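Local coordinates for protein alpha-galactosidase (Thermus thermophilus, PDB 6LCJ) that probably hydrolyses terminal alpha-galactosyl residues from galactosides, as a thermostable hexameric enzyme, at residues 358-364 / 378-384. Residue numbers count along the deposited sequence, not the author numbering.
Sequences DVAPYWD and PGLRNAL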
loop_
_atom_site.group_PDB
_atom_site.type_symbol
_atom_site.label_atom_id
_atom_site.label_comp_id
_atom_site.label_asym_id
_atom_site.label_seq_id
_atom_site.Cartn_x
_atom_site.Cartn_y
_atom_site.Cartn_z
ATOM N N ASP E 358 -1.156 10.871 37.398
ATOM C CA ASP E 358 -0.568 10.403 38.641
ATOM C C ASP E 358 0.838 10.960 38.824
ATOM O O ASP E 358 1.647 10.994 37.889
ATOM C CB ASP E 358 -0.496 8.879 38.633
ATOM C CG ASP E 358 -1.833 8.237 38.787
ATOM O OD1 ASP E 358 -2.854 8.968 38.941
ATOM O OD2 ASP E 358 -1.851 6.987 38.763
ATOM N N VAL E 359 1.143 11.367 40.046
ATOM C CA VAL E 359 2.544 11.511 40.395
ATOM C C VAL E 359 3.148 10.116 40.424
ATOM O O VAL E 359 2.444 9.104 40.391
ATOM C CB VAL E 359 2.747 12.233 41.739
ATOM C CG1 VAL E 359 2.259 13.676 41.642
ATOM C CG2 VAL E 359 2.045 11.467 42.853
ATOM N N ALA E 360 4.458 10.057 40.462
ATOM C CA ALA E 360 5.182 8.804 40.593
ATOM C C ALA E 360 6.456 9.143 41.335
ATOM O O ALA E 360 6.797 10.327 41.478
ATOM C CB ALA E 360 5.470 8.179 39.218
ATOM N N PRO E 361 7.198 8.127 41.841
ATOM C CA PRO E 361 8.455 8.414 42.541
ATOM C C PRO E 361 9.621 8.678 41.582
ATOM O O PRO E 361 10.725 8.167 41.762
ATOM C CB PRO E 361 8.666 7.159 43.394
ATOM C CG PRO E 361 7.859 6.075 42.758
ATOM C CD PRO E 361 6.975 6.676 41.698
ATOM N N TYR E 362 9.362 9.462 40.539
ATOM C CA TYR E 362 10.372 9.769 39.532
ATOM C C TYR E 362 9.888 10.939 38.691
ATOM O O TYR E 362 8.692 11.249 38.646
ATOM C CB TYR E 362 10.716 8.561 38.637
ATOM C CG TYR E 362 9.558 7.793 38.060
ATOM C CD1 TYR E 362 8.867 8.254 36.937
ATOM C CD2 TYR E 362 9.161 6.584 38.620
ATOM C CE1 TYR E 362 7.802 7.527 36.403
ATOM C CE2 TYR E 362 8.112 5.850 38.093
ATOM C CZ TYR E 362 7.431 6.319 36.987
ATOM O OH TYR E 362 6.373 5.576 36.485
ATOM N N TRP E 363 10.845 11.603 38.041
ATOM C CA TRP E 363 10.514 12.819 37.312
ATOM C C TRP E 363 9.719 12.495 36.053
ATOM O O TRP E 363 8.661 13.080 35.812
ATOM C CB TRP E 363 11.790 13.604 36.983
ATOM C CG TRP E 363 11.530 14.900 36.299
ATOM C CD1 TRP E 363 11.855 15.216 35.020
ATOM C CD2 TRP E 363 10.850 16.053 36.837
ATOM N NE1 TRP E 363 11.442 16.493 34.725
ATOM C CE2 TRP E 363 10.831 17.035 35.824
ATOM C CE3 TRP E 363 10.274 16.354 38.082
ATOM C CZ2 TRP E 363 10.249 18.295 36.005
ATOM C CZ3 TRP E 363 9.708 17.614 38.271
ATOM C CH2 TRP E 363 9.701 18.568 37.236
ATOM N N ASP E 364 10.202 11.554 35.249
ATOM C CA ASP E 364 9.564 11.292 33.970
ATOM C C ASP E 364 10.056 9.980 33.365
ATOM O O ASP E 364 11.256 9.799 33.153
ATOM C CB ASP E 364 9.823 12.464 33.019
ATOM C CG ASP E 364 8.964 12.409 31.762
ATOM O OD1 ASP E 364 7.762 12.064 31.859
ATOM O OD2 ASP E 364 9.481 12.744 30.679
ATOM N N PRO E 378 2.004 8.125 34.659
ATOM C CA PRO E 378 2.554 8.555 35.953
ATOM C C PRO E 378 3.924 9.202 35.823
ATOM O O PRO E 378 4.788 8.742 35.066
ATOM C CB PRO E 378 2.630 7.255 36.759
ATOM C CG PRO E 378 1.614 6.358 36.118
ATOM C CD PRO E 378 1.602 6.709 34.662
ATOM N N GLY E 379 4.121 10.271 36.597
ATOM C CA GLY E 379 5.376 10.994 36.617
ATOM C C GLY E 379 5.172 12.390 37.156
ATOM O O GLY E 379 4.165 13.033 36.844
ATOM N N LEU E 380 6.107 12.869 37.980
ATOM C CA LEU E 380 5.911 14.164 38.621
ATOM C C LEU E 380 5.796 15.280 37.589
ATOM O O LEU E 380 4.953 16.175 37.715
ATOM C CB LEU E 380 7.050 14.445 39.598
ATOM C CG LEU E 380 6.875 15.774 40.330
ATOM C CD1 LEU E 380 5.519 15.800 41.038
ATOM C CD2 LEU E 380 8.018 16.025 41.303
ATOM N N ARG E 381 6.633 15.245 36.560
ATOM C CA ARG E 381 6.594 16.298 35.556
ATOM C C ARG E 381 5.257 16.323 34.830
ATOM O O ARG E 381 4.662 17.390 34.651
ATOM C CB ARG E 381 7.719 16.114 34.560
ATOM C CG ARG E 381 7.753 17.201 33.574
ATOM C CD ARG E 381 8.122 16.683 32.232
ATOM N NE ARG E 381 8.872 17.669 31.469
ATOM C CZ ARG E 381 9.585 17.378 30.391
ATOM N NH1 ARG E 381 9.644 16.123 29.950
ATOM N NH2 ARG E 381 10.235 18.339 29.750
ATOM N N ASN E 382 4.781 15.156 34.387
ATOM C CA ASN E 382 3.470 15.087 33.751
ATOM C C ASN E 382 2.395 15.581 34.696
ATOM O O ASN E 382 1.512 16.346 34.296
ATOM C CB ASN E 382 3.162 13.659 33.313
ATOM C CG ASN E 382 3.992 13.198 32.123
ATOM O OD1 ASN E 382 4.652 13.976 31.442
ATOM N ND2 ASN E 382 3.951 11.910 31.879
ATOM N N ALA E 383 2.455 15.149 35.962
ATOM C CA ALA E 383 1.521 15.631 36.971
ATOM C C ALA E 383 1.538 17.149 37.042
ATOM O O ALA E 383 0.501 17.808 36.899
ATOM C CB ALA E 383 1.861 15.031 38.334
ATOM N N LEU E 384 2.731 17.719 37.229
ATOM C CA LEU E 384 2.845 19.162 37.402
ATOM C C LEU E 384 2.333 19.909 36.175
ATOM O O LEU E 384 1.638 20.921 36.310
ATOM C CB LEU E 384 4.296 19.540 37.708
ATOM C CG LEU E 384 4.857 19.168 39.084
ATOM C CD1 LEU E 384 6.356 19.362 39.071
ATOM C CD2 LEU E 384 4.231 19.971 40.228
HETATM O O HOH W 1 6.500 12.835 33.969
#
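Pro378 packs its CB on Ala360 CB at 3.9 Å. Its CA also makes a CA-H...O contact with Asp358 O (3.2 Å). Gly379 N, at the N-cap of helix 380-388, donates a hydrogen bond to the same Asp358 O (2.9 Å). Leu380 N then hydrogen-bonds Tyr362 O (3.1 Å); Leu380 CD1 meets Val359 CG1 (3.9 Å) and Leu380 CD2 meets Trp363 CZ3 (3.8 Å). Arg381 N hydrogen-bonds Trp363 O (3.1 Å). Arg381 CB makes a CH-pi contact over the Trp363 six-membered ring, 3.8 Å from its centroid. Arg381 NH1 forms a salt bridge with Asp364 OD2 (3.5 Å), whose hydrogen bond is weak, while Arg381 NE hydrogen-bonds Leu478 O near the C-terminus. Asn382 N reaches Trp363 O and Asp364 OD1 through one water; Ser369 OG also hydrogen-bonds that OD1. Ala383 CB touches Val359 CG1 at 3.6 Å. Leu384 CD1 closes the apolar patch on Trp363 CZ3. Thus first-turn NH groups, lacking intrahelical acceptors, are satisfied by Tyr362 and Trp363 carbonyls of the loop after barrel strand 352-354, and by a water held between that loop and Asn382 N.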